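PDB 1PZM: hypoxanthine-guanine phosphoribosyltransferase from Leishmania tarentolae, which probably converts hypoxanthine and guanine to IMP and GMP in purine salvage, transferring a phosphoribosyl group from 5-phosphoribosyl 1-pyrophosphate to the base. Local coordinates for residues Pro58-Cys63 against Arg119-Val124; Ser68-Ala73 against Ile180-Asp185; Leu123-Val128 against Thr151-Asp156. All blocks are in the same frame, centred on the assembly; numbering follows the deposited sequence.

Interaction 1 (Pro58-Cys63 against Arg119-Val124)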
loop_
_atom_site.group_PDB
_atom_site.type_symbol
_atom_site.label_atom_id
_atom_site.label_comp_id
_atom_site.label_asym_id
_atom_site.label_seq_id
_atom_site.Cartn_x
_atom_site.Cartn_y
_atom_site.Cartn_z
ATOM N N PRO A 58 18.115 -8.503 1.713
ATOM C CA PRO A 58 16.939 -8.377 2.585
ATOM C C PRO A 58 15.863 -9.387 2.236
ATOM O O PRO A 58 16.086 -10.158 1.327
ATOM C CB PRO A 58 16.430 -6.977 2.224
ATOM C CG PRO A 58 16.754 -6.880 0.772
ATOM C CD PRO A 58 17.978 -7.673 0.510
ATOM N N LEU A 59 14.738 -9.385 2.958
ATOM C CA LEU A 59 13.502 -10.059 2.508
ATOM C C LEU A 59 12.775 -9.115 1.597
ATOM O O LEU A 59 12.419 -7.989 2.012
ATOM C CB LEU A 59 12.565 -10.299 3.672
ATOM C CG LEU A 59 11.298 -11.116 3.419
ATOM C CD1 LEU A 59 11.627 -12.410 2.731
ATOM C CD2 LEU A 59 10.645 -11.397 4.800
ATOM N N TYR A 60 12.578 -9.559 0.365
ATOM C CA TYR A 60 11.793 -8.813 -0.591
ATOM C C TYR A 60 10.348 -9.174 -0.417
ATOM O O TYR A 60 9.983 -10.344 -0.629
ATOM C CB TYR A 60 12.216 -9.153 -2.018
ATOM C CG TYR A 60 13.453 -8.414 -2.450
ATOM C CD1 TYR A 60 14.732 -8.859 -2.067
ATOM C CD2 TYR A 60 13.356 -7.271 -3.279
ATOM C CE1 TYR A 60 15.888 -8.153 -2.525
ATOM C CE2 TYR A 60 14.502 -6.570 -3.727
ATOM C CZ TYR A 60 15.743 -7.035 -3.336
ATOM O OH TYR A 60 16.846 -6.383 -3.752
ATOM N N LEU A 61 9.522 -8.177 -0.092
ATOM C CA LEU A 61 8.070 -8.415 -0.037
ATOM C C LEU A 61 7.533 -8.048 -1.417
ATOM O O LEU A 61 7.723 -6.897 -1.875
ATOM C CB LEU A 61 7.414 -7.552 1.050
ATOM C CG LEU A 61 7.840 -7.812 2.520
ATOM C CD1 LEU A 61 7.210 -6.798 3.457
ATOM C CD2 LEU A 61 7.501 -9.230 2.955
ATOM N N LEU A 62 6.902 -9.025 -2.077
ATOM C CA LEU A 62 6.285 -8.847 -3.389
ATOM C C LEU A 62 4.775 -8.652 -3.228
ATOM O O LEU A 62 3.999 -9.651 -3.057
ATOM C CB LEU A 62 6.642 -10.038 -4.341
ATOM C CG LEU A 62 8.019 -9.860 -5.047
ATOM C CD1 LEU A 62 9.249 -9.379 -4.166
ATOM C CD2 LEU A 62 8.411 -11.148 -5.757
ATOM N N CYS A 63 4.364 -7.373 -3.253
ATOM C CA CYS A 63 2.968 -7.037 -2.976
ATOM C C CYS A 63 2.055 -7.264 -4.207
ATOM O O CYS A 63 2.263 -6.672 -5.266
ATOM C CB CYS A 63 2.855 -5.592 -2.471
ATOM S SG CYS A 63 1.191 -4.930 -2.467
ATOM N N ARG A 119 17.985 -13.593 -4.699
ATOM C CA ARG A 119 17.385 -12.860 -3.556
ATOM C C ARG A 119 16.320 -13.675 -2.826
ATOM O O ARG A 119 15.741 -14.622 -3.401
ATOM C CB ARG A 119 16.762 -11.518 -4.021
ATOM C CG ARG A 119 17.725 -10.594 -4.738
ATOM C CD ARG A 119 18.956 -10.272 -3.940
ATOM N NE ARG A 119 19.784 -9.331 -4.666
ATOM C CZ ARG A 119 21.028 -9.010 -4.344
ATOM N NH1 ARG A 119 21.613 -9.570 -3.289
ATOM N NH2 ARG A 119 21.689 -8.126 -5.089
ATOM N N HIS A 120 16.059 -13.320 -1.573
ATOM C CA HIS A 120 15.032 -14.000 -0.781
ATOM C C HIS A 120 13.720 -13.264 -1.001
ATOM O O HIS A 120 13.602 -12.064 -0.690
ATOM C CB HIS A 120 15.411 -14.028 0.691
ATOM C CG HIS A 120 16.629 -14.849 0.975
ATOM N ND1 HIS A 120 16.637 -16.230 0.851
ATOM C CD2 HIS A 120 17.879 -14.496 1.364
ATOM C CE1 HIS A 120 17.837 -16.689 1.161
ATOM N NE2 HIS A 120 18.610 -15.662 1.471
ATOM N N ILE A 121 12.757 -13.938 -1.622
ATOM C CA ILE A 121 11.515 -13.234 -1.953
ATOM C C ILE A 121 10.274 -13.872 -1.320
ATOM O O ILE A 121 10.210 -15.085 -1.102
ATOM C CB ILE A 121 11.329 -13.093 -3.484
ATOM C CG1 ILE A 121 11.105 -14.439 -4.126
ATOM C CG2 ILE A 121 12.496 -12.327 -4.166
ATOM C CD1 ILE A 121 10.768 -14.297 -5.603
ATOM N N MET A 122 9.303 -13.016 -1.019
ATOM C CA MET A 122 8.083 -13.432 -0.358
ATOM C C MET A 122 6.888 -12.800 -1.044
ATOM O O MET A 122 6.737 -11.527 -1.061
ATOM C CB MET A 122 8.089 -12.993 1.102
ATOM C CG MET A 122 6.835 -13.508 1.839
ATOM S SD MET A 122 6.914 -13.332 3.603
ATOM C CE MET A 122 8.141 -14.733 3.916
ATOM N N LEU A 123 6.028 -13.655 -1.600
ATOM C CA LEU A 123 4.808 -13.168 -2.239
ATOM C C LEU A 123 3.800 -12.863 -1.159
ATOM O O LEU A 123 3.578 -13.699 -0.231
ATOM C CB LEU A 123 4.216 -14.205 -3.209
ATOM C CG LEU A 123 4.965 -14.392 -4.532
ATOM C CD1 LEU A 123 4.529 -15.659 -5.230
ATOM C CD2 LEU A 123 4.744 -13.171 -5.419
ATOM N N VAL A 124 3.174 -11.680 -1.273
ATOM C CA VAL A 124 2.286 -11.182 -0.231
ATOM C C VAL A 124 0.886 -11.061 -0.842
ATOM O O VAL A 124 0.668 -10.323 -1.779
ATOM C CB VAL A 124 2.726 -9.789 0.335
ATOM C CG1 VAL A 124 1.677 -9.297 1.362
ATOM C CG2 VAL A 124 4.124 -9.868 0.986
HETATM O O HOH W 1 17.708 -11.454 -0.573
#

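Interaction 2 (Ser68-Ala73 against Ile180-Asp185). Unlike the reference sequence in segment 180-185: Gly183 (reference Val), Met184 (reference Trp), Asp185 (reference Thr). With 5GP (guanosine-5'-monophosphate), chain C.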
loop_
_atom_site.group_PDB
_atom_site.type_symbol
_atom_site.label_atom_id
_atom_site.label_comp_id
_atom_site.label_asym_id
_atom_site.label_seq_id
_atom_site.Cartn_x
_atom_site.Cartn_y
_atom_site.Cartn_z
ATOM N N SER A 68 -3.568 -6.518 -1.877
ATOM C CA SER A 68 -2.611 -6.787 -0.803
ATOM C C SER A 68 -1.954 -5.518 -0.286
ATOM O O SER A 68 -1.128 -5.599 0.615
ATOM C CB SER A 68 -1.529 -7.784 -1.244
ATOM O OG SER A 68 -2.139 -8.849 -1.979
ATOM N N PHE A 69 -2.282 -4.358 -0.868
ATOM C CA PHE A 69 -1.548 -3.161 -0.419
ATOM C C PHE A 69 -1.649 -2.789 1.057
ATOM O O PHE A 69 -0.643 -2.305 1.646
ATOM C CB PHE A 69 -1.757 -1.918 -1.322
ATOM C CG PHE A 69 -2.925 -1.028 -0.941
ATOM C CD1 PHE A 69 -2.688 0.271 -0.471
ATOM C CD2 PHE A 69 -4.261 -1.445 -1.164
ATOM C CE1 PHE A 69 -3.763 1.149 -0.176
ATOM C CE2 PHE A 69 -5.337 -0.609 -0.862
ATOM C CZ PHE A 69 -5.089 0.684 -0.335
ATOM N N ILE A 70 -2.821 -2.920 1.663
ATOM C CA ILE A 70 -2.880 -2.617 3.105
ATOM C C ILE A 70 -2.130 -3.616 3.998
ATOM O O ILE A 70 -1.351 -3.223 4.872
ATOM C CB ILE A 70 -4.322 -2.352 3.563
ATOM C CG1 ILE A 70 -4.766 -1.013 2.894
ATOM C CG2 ILE A 70 -4.397 -2.272 5.153
ATOM C CD1 ILE A 70 -6.214 -0.645 2.966
ATOM N N PHE A 71 -2.326 -4.901 3.713
ATOM C CA PHE A 71 -1.652 -5.982 4.431
ATOM C C PHE A 71 -0.147 -5.816 4.301
ATOM O O PHE A 71 0.571 -5.980 5.277
ATOM C CB PHE A 71 -2.124 -7.339 3.867
ATOM C CG PHE A 71 -1.490 -8.538 4.547
ATOM C CD1 PHE A 71 -1.422 -8.626 5.942
ATOM C CD2 PHE A 71 -1.028 -9.612 3.763
ATOM C CE1 PHE A 71 -0.825 -9.720 6.553
ATOM C CE2 PHE A 71 -0.477 -10.765 4.392
ATOM C CZ PHE A 71 -0.362 -10.804 5.765
ATOM N N THR A 72 0.325 -5.497 3.082
ATOM C CA THR A 72 1.743 -5.272 2.859
ATOM C C THR A 72 2.284 -4.082 3.748
ATOM O O THR A 72 3.352 -4.163 4.360
ATOM C CB THR A 72 2.037 -4.957 1.343
ATOM O OG1 THR A 72 1.672 -6.077 0.498
ATOM C CG2 THR A 72 3.511 -4.852 1.164
ATOM N N ALA A 73 1.569 -2.955 3.746
ATOM C CA ALA A 73 1.982 -1.784 4.531
ATOM C C ALA A 73 2.117 -2.142 5.992
ATOM O O ALA A 73 3.038 -1.658 6.661
ATOM C CB ALA A 73 0.959 -0.683 4.389
ATOM N N ILE A 180 -14.748 -8.357 2.174
ATOM C CA ILE A 180 -14.386 -7.010 1.745
ATOM C C ILE A 180 -13.644 -6.373 2.938
ATOM O O ILE A 180 -13.672 -6.929 4.053
ATOM C CB ILE A 180 -15.663 -6.182 1.387
ATOM C CG1 ILE A 180 -16.546 -6.053 2.661
ATOM C CG2 ILE A 180 -16.445 -6.848 0.178
ATOM C CD1 ILE A 180 -17.663 -5.048 2.590
ATOM N N GLY A 181 -12.986 -5.233 2.693
ATOM C CA GLY A 181 -12.320 -4.500 3.765
ATOM C C GLY A 181 -10.834 -4.774 3.845
ATOM O O GLY A 181 -10.395 -5.730 3.261
ATOM N N TYR A 182 -10.046 -3.921 4.516
ATOM C CA TYR A 182 -8.609 -4.235 4.700
ATOM C C TYR A 182 -7.880 -4.507 3.325
ATOM O O TYR A 182 -7.017 -5.427 3.167
ATOM C CB TYR A 182 -8.429 -5.328 5.766
ATOM C CG TYR A 182 -7.038 -5.341 6.369
ATOM C CD1 TYR A 182 -6.696 -4.438 7.388
ATOM C CD2 TYR A 182 -6.060 -6.216 5.883
ATOM C CE1 TYR A 182 -5.408 -4.386 7.886
ATOM C CE2 TYR A 182 -4.764 -6.187 6.382
ATOM C CZ TYR A 182 -4.457 -5.277 7.403
ATOM O OH TYR A 182 -3.177 -5.252 7.946
ATOM N N GLY A 183 -8.215 -3.644 2.346
ATOM C CA GLY A 183 -7.647 -3.750 1.005
ATOM C C GLY A 183 -8.477 -4.546 0.032
ATOM O O GLY A 183 -8.221 -4.450 -1.174
ATOM N N MET A 184 -9.473 -5.322 0.480
ATOM C CA MET A 184 -10.198 -6.223 -0.463
ATOM C C MET A 184 -11.508 -5.556 -0.849
ATOM O O MET A 184 -12.159 -4.924 0.008
ATOM C CB MET A 184 -10.492 -7.582 0.223
ATOM C CG MET A 184 -9.156 -8.343 0.480
ATOM S SD MET A 184 -9.146 -9.716 1.683
ATOM C CE MET A 184 -9.043 -8.661 3.234
ATOM N N ASP A 185 -11.934 -5.720 -2.085
ATOM C CA ASP A 185 -12.993 -4.869 -2.619
ATOM C C ASP A 185 -14.244 -5.660 -2.980
ATOM O O ASP A 185 -14.199 -6.916 -3.092
ATOM C CB ASP A 185 -12.523 -4.200 -3.892
ATOM C CG ASP A 185 -12.411 -5.190 -5.066
ATOM O OD1 ASP A 185 -11.771 -6.235 -4.904
ATOM O OD2 ASP A 185 -12.937 -4.974 -6.168
HETATM P P 5GP C . -8.033 -17.390 -6.701
HETATM O O1P 5GP C . -7.351 -17.937 -5.496
HETATM O O2P 5GP C . -9.200 -18.210 -7.121
HETATM O O3P 5GP C . -7.030 -17.474 -7.791
HETATM O "O5'" 5GP C . -8.451 -15.867 -6.416
HETATM C "C5'" 5GP C . -9.005 -15.009 -7.423
HETATM C "C4'" 5GP C . -8.964 -13.504 -7.019
HETATM O "O4'" 5GP C . -10.044 -13.108 -6.161
HETATM C "C3'" 5GP C . -7.696 -13.060 -6.296
HETATM O "O3'" 5GP C . -7.276 -11.761 -6.722
HETATM C "C2'" 5GP C . -8.159 -13.028 -4.848
HETATM O "O2'" 5GP C . -7.319 -12.208 -4.088
HETATM C "C1'" 5GP C . -9.620 -12.560 -4.925
HETATM N N9 5GP C . -10.478 -13.136 -3.846
HETATM C C8 5GP C . -10.878 -14.466 -3.612
HETATM N N7 5GP C . -11.786 -14.496 -2.540
HETATM C C5 5GP C . -12.111 -13.173 -2.334
HETATM C C6 5GP C . -12.952 -12.560 -1.397
HETATM O O6 5GP C . -13.561 -13.248 -0.520
HETATM N N1 5GP C . -13.094 -11.173 -1.408
HETATM C C2 5GP C . -12.414 -10.414 -2.363
HETATM N N2 5GP C . -12.550 -9.091 -2.424
HETATM N N3 5GP C . -11.580 -11.013 -3.264
HETATM C C4 5GP C . -11.443 -12.389 -3.241
HETATM O O HOH W 2 -4.528 -5.653 2.107
#

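Interaction 3 (Leu123-Val128 against Thr151-Asp156). With 5GP (guanosine-5'-monophosphate), chain C.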
loop_
_atom_site.group_PDB
_atom_site.type_symbol
_atom_site.label_atom_id
_atom_site.label_comp_id
_atom_site.label_asym_id
_atom_site.label_seq_id
_atom_site.Cartn_x
_atom_site.Cartn_y
_atom_site.Cartn_z
ATOM N N LEU A 123 6.028 -13.655 -1.600
ATOM C CA LEU A 123 4.808 -13.168 -2.239
ATOM C C LEU A 123 3.800 -12.863 -1.159
ATOM O O LEU A 123 3.578 -13.699 -0.231
ATOM C CB LEU A 123 4.216 -14.205 -3.209
ATOM C CG LEU A 123 4.965 -14.392 -4.532
ATOM C CD1 LEU A 123 4.529 -15.659 -5.230
ATOM C CD2 LEU A 123 4.744 -13.171 -5.419
ATOM N N VAL A 124 3.174 -11.680 -1.273
ATOM C CA VAL A 124 2.286 -11.182 -0.231
ATOM C C VAL A 124 0.886 -11.061 -0.842
ATOM O O VAL A 124 0.668 -10.323 -1.779
ATOM C CB VAL A 124 2.726 -9.789 0.335
ATOM C CG1 VAL A 124 1.677 -9.297 1.362
ATOM C CG2 VAL A 124 4.124 -9.868 0.986
ATOM N N GLU A 125 -0.055 -11.838 -0.304
ATOM C CA GLU A 125 -1.398 -11.894 -0.875
ATOM C C GLU A 125 -2.446 -11.555 0.165
ATOM O O GLU A 125 -2.309 -11.927 1.351
ATOM C CB GLU A 125 -1.680 -13.317 -1.319
ATOM C CG GLU A 125 -1.021 -13.736 -2.582
ATOM C CD GLU A 125 -1.973 -13.670 -3.752
ATOM O OE1 GLU A 125 -2.540 -12.575 -4.026
ATOM O OE2 GLU A 125 -2.175 -14.753 -4.369
ATOM N N ASP A 126 -3.534 -10.935 -0.273
ATOM C CA ASP A 126 -4.620 -10.684 0.679
ATOM C C ASP A 126 -5.444 -11.949 0.962
ATOM O O ASP A 126 -5.705 -12.288 2.131
ATOM C CB ASP A 126 -5.525 -9.555 0.206
ATOM C CG ASP A 126 -5.911 -9.678 -1.234
ATOM O OD1 ASP A 126 -5.542 -10.642 -1.927
ATOM O OD2 ASP A 126 -6.631 -8.829 -1.786
ATOM N N ILE A 127 -5.837 -12.652 -0.078
ATOM C CA ILE A 127 -6.745 -13.787 0.068
ATOM C C ILE A 127 -6.495 -14.767 -1.052
ATOM O O ILE A 127 -6.280 -14.377 -2.204
ATOM C CB ILE A 127 -8.255 -13.315 0.201
ATOM C CG1 ILE A 127 -9.170 -14.511 0.491
ATOM C CG2 ILE A 127 -8.744 -12.491 -1.029
ATOM C CD1 ILE A 127 -10.419 -14.102 1.292
ATOM N N VAL A 128 -6.474 -16.045 -0.702
ATOM C CA VAL A 128 -6.305 -17.116 -1.672
ATOM C C VAL A 128 -7.508 -18.036 -1.633
ATOM O O VAL A 128 -7.864 -18.573 -0.574
ATOM C CB VAL A 128 -4.989 -17.888 -1.487
ATOM C CG1 VAL A 128 -4.866 -19.022 -2.512
ATOM C CG2 VAL A 128 -3.768 -16.942 -1.645
ATOM N N THR A 151 5.460 -17.738 0.518
ATOM C CA THR A 151 4.207 -17.023 0.365
ATOM C C THR A 151 3.597 -16.734 1.693
ATOM O O THR A 151 3.496 -17.651 2.570
ATOM C CB THR A 151 3.200 -17.849 -0.460
ATOM O OG1 THR A 151 3.061 -19.182 0.145
ATOM C CG2 THR A 151 3.734 -18.118 -1.842
ATOM N N VAL A 152 3.116 -15.503 1.841
ATOM C CA VAL A 152 2.337 -15.166 3.029
ATOM C C VAL A 152 0.954 -14.664 2.567
ATOM O O VAL A 152 0.857 -13.856 1.608
ATOM C CB VAL A 152 3.071 -14.111 3.914
ATOM C CG1 VAL A 152 3.430 -12.814 3.090
ATOM C CG2 VAL A 152 2.240 -13.759 5.167
ATOM N N VAL A 153 -0.109 -15.126 3.229
ATOM C CA VAL A 153 -1.479 -14.807 2.801
ATOM C C VAL A 153 -2.264 -14.413 4.047
ATOM O O VAL A 153 -2.255 -15.187 5.040
ATOM C CB VAL A 153 -2.151 -16.128 2.157
ATOM C CG1 VAL A 153 -3.640 -15.916 1.819
ATOM C CG2 VAL A 153 -1.401 -16.574 0.873
ATOM N N LEU A 154 -3.025 -13.319 4.000
ATOM C CA LEU A 154 -3.746 -12.921 5.234
ATOM C C LEU A 154 -4.896 -13.877 5.476
ATOM O O LEU A 154 -5.055 -14.424 6.588
ATOM C CB LEU A 154 -4.245 -11.438 5.190
ATOM C CG LEU A 154 -5.050 -10.941 6.407
ATOM C CD1 LEU A 154 -4.287 -11.086 7.749
ATOM C CD2 LEU A 154 -5.516 -9.470 6.159
ATOM N N LEU A 155 -5.677 -14.117 4.409
ATOM C CA LEU A 155 -6.879 -14.927 4.517
ATOM C C LEU A 155 -6.756 -16.092 3.577
ATOM O O LEU A 155 -6.740 -15.941 2.366
ATOM C CB LEU A 155 -8.120 -14.106 4.154
ATOM C CG LEU A 155 -8.408 -12.884 4.998
ATOM C CD1 LEU A 155 -9.682 -12.267 4.451
ATOM C CD2 LEU A 155 -8.581 -13.341 6.486
ATOM N N ASP A 156 -6.700 -17.296 4.133
ATOM C CA ASP A 156 -6.630 -18.499 3.277
ATOM C C ASP A 156 -7.985 -19.150 3.300
ATOM O O ASP A 156 -8.505 -19.451 4.403
ATOM C CB ASP A 156 -5.555 -19.458 3.842
ATOM C CG ASP A 156 -5.102 -20.480 2.828
ATOM O OD1 ASP A 156 -4.466 -21.489 3.228
ATOM O OD2 ASP A 156 -5.343 -20.319 1.600
HETATM P P 5GP C . -8.033 -17.390 -6.701
HETATM O O1P 5GP C . -7.351 -17.937 -5.496
HETATM O O2P 5GP C . -9.200 -18.210 -7.121
HETATM O O3P 5GP C . -7.030 -17.474 -7.791
HETATM O "O5'" 5GP C . -8.451 -15.867 -6.416
HETATM C "C5'" 5GP C . -9.005 -15.009 -7.423
HETATM C "C4'" 5GP C . -8.964 -13.504 -7.019
HETATM O "O4'" 5GP C . -10.044 -13.108 -6.161
HETATM C "C3'" 5GP C . -7.696 -13.060 -6.296
HETATM O "O3'" 5GP C . -7.276 -11.761 -6.722
HETATM C "C2'" 5GP C . -8.159 -13.028 -4.848
HETATM O "O2'" 5GP C . -7.319 -12.208 -4.088
HETATM C "C1'" 5GP C . -9.620 -12.560 -4.925
HETATM N N9 5GP C . -10.478 -13.136 -3.846
HETATM C C8 5GP C . -10.878 -14.466 -3.612
HETATM N N7 5GP C . -11.786 -14.496 -2.540
HETATM C C5 5GP C . -12.111 -13.173 -2.334
HETATM C C6 5GP C . -12.952 -12.560 -1.397
HETATM O O6 5GP C . -13.561 -13.248 -0.520
HETATM N N1 5GP C . -13.094 -11.173 -1.408
HETATM C C2 5GP C . -12.414 -10.414 -2.363
HETATM N N2 5GP C . -12.550 -9.091 -2.424
HETATM N N3 5GP C . -11.580 -11.013 -3.264
HETATM C C4 5GP C . -11.443 -12.389 -3.241
#

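Interaction 1 (Pro58-Cys63 against Arg119-Val124)
Four backbone hydrogen bonds join Tyr60 and Leu62 to His120, Met122 and Val124 in parallel register. Tyr60 N donates to His120 O, and Tyr60 O accepts from Met122 N at 2.8 Å. Leu62 N then gives the shortest and straightest bond, 2.7 Å to Met122 O with 175° at the hydrogen. Leu62 O takes Val124 N. Tyr60 and Leu62 thus spend both backbone polar groups on this neighbour. At the start of the pair the pattern is carried on by one water. The water donates to Pro58 O and accepts from His120 N, 2.7 Å from the water oxygen.

The side chains alternate between two faces. On the face of Tyr60, Leu62, Ile121 and Leu123, Ile121 has CG1 between the backbone N and the carbonyl carbon (chi1 67°). This leaves CG2 beside the backbone N, where it meets Tyr60 CB at 3.8 Å. Ile121 CD1 touches Leu62 CD2 at 3.9 Å, and Leu123 CD2 reaches Leu62 CB. His120 O lies at the edge of the Tyr60 ring, near its plane. The aliphatic part of Arg119 runs past the same ring, with CG 3.8 Å from Tyr60 CE1. On the other face, Leu59 CD1 rests on Met122 CB at 3.9 Å. Met122 SD lies alongside Leu61 CD2, and the same CD2 meets Val124 CG2 at 4.0 Å.

The short strand axes diverge by 27°, the twist of a parallel sheet in the core of a type I phosphoribosyltransferase fold. His120 ND1 is hydrogen-bonded to Ser148, and its ring stacks on Phe51. Strand 86-91 bonds to the far side of strand 59-64, and strand 148-156 flanks strand 120-125. Helix 30-48 covers Leu59 and Met122, while helix 69-81 covers Leu61, Cys63 and Val124.

Interaction 2 (Ser68-Ala73 against Ile180-Asp185)
Ile70 and Phe71 meet Tyr182 and Gly183 in a buried, mainly apolar contact. It joins the first turn of helix 69-81 to the loop after strand 179-180. Tyr182 has CG anti to the backbone N (chi1 -159°), the setting in which its ring lies against Ile70 and Phe71. Ile70 CG2 sits over one face of the Tyr182 ring, offset toward its rim. This is a CH-pi contact, 3.7 Å from CG2 to the ring centroid. The other branch, Ile70 CD1, ends against Gly183 N at 3.7 Å. The Tyr182 ring also passes Phe71, with CE2 3.8 Å from Phe71 CB. One water bridges the backbones, accepting from Phe71 N and donating to Tyr182 O at 2.7 Å.

In the phosphoribosyltransferase fold this is where a core helix meets the smaller hood. Gly181 to Met184 form a type I' turn there, closed in both directions by bonds between Gly181 and Met184. Gly183 has phi 94°, a backbone shape that suits glycine; this residue differs from the reference sequence. Tyr182 OH is hydrogen-bonded to Asp74 of helix 69-81. Phe69 packs edge-to-face with Phe90 of the second subunit. Just beyond the turn, Asp185 O lies 2.8 Å from N2 of the bound GMP.

Interaction 3 (Leu123-Val128 against Thr151-Asp156)
Ile127 and Leu155 pair in parallel where the phosphoribosyltransferase signature segment crosses from the sheet to the bound GMP. Strand 127-128, helix 132-142 and strand 148-156 form a beta-alpha-beta crossover here. Ile127 CB lies near Leu155 O. CG1 is anti to the backbone N (chi1 -174°) and passes obliquely across Leu155, 3.4 Å from Leu155 O. The tip, CD1, reaches Leu155 CB at 3.7 Å and also comes near GMP O6. The other branch, CG2, meets the nucleotide at the base-ribose junction, 3.4 Å from GMP N9. One side chain therefore touches both the neighbouring strand and the ligand.

The backbone of Ile127 joins in. Its O accepts a hydrogen bond from GMP O2' at 3.1 Å. Asp126 OD1 lies 3.2 Å from the same GMP O2', and it takes a weak, bent bond from Ile127 N. Asp126, second of the two acidic residues of this motif, and the main chain of Ile127 thus meet at one ribose hydroxyl.

Five backbone hydrogen bonds hold the strands together. Val152 N donates to Leu123 O, and Glu125 N to Val152 O. Both chains turn a corner, at Asp126 and at Leu154-Leu155. Leu154 N bonds to Glu125 O and Leu155 N to Asp126 O at the bend, and Val128 N to Leu155 O carries the pairing on.

Val124 CG2 lies beside Val152 CG1 at 3.7 Å, on the face covered by helix 69-81. Helix 132-142 covers the other face through Leu134 and Met138. There Asp156 OD2 forms a salt bridge with Arg161. Val128 and Val153 cross at about a right angle, and their CG2 atoms are 3.5 Å apart, tighter than usual for two methyl groups.

In the fold
After strand 23-28 and helix 30-48, the chain enters strand 59-64, and helix 69-81 follows. Interaction 1 closes the first loop when the chain returns along strand 120-125. Interaction 2 opens at 68-73, before that return, and closes only at 180-185, so the two cross. Interaction 3 begins on Leu123 and Val124, where interaction 1 ends, and closes at 151-156; it lies wholly within the span of interaction 2. Interactions 1 and 3 build adjacent pairs of one parallel sheet. Interaction 2 joins that core to the hood. Ser68 OG links all three by its hydrogen bond to Val124 O. Interactions 2 and 3 both reach the GMP.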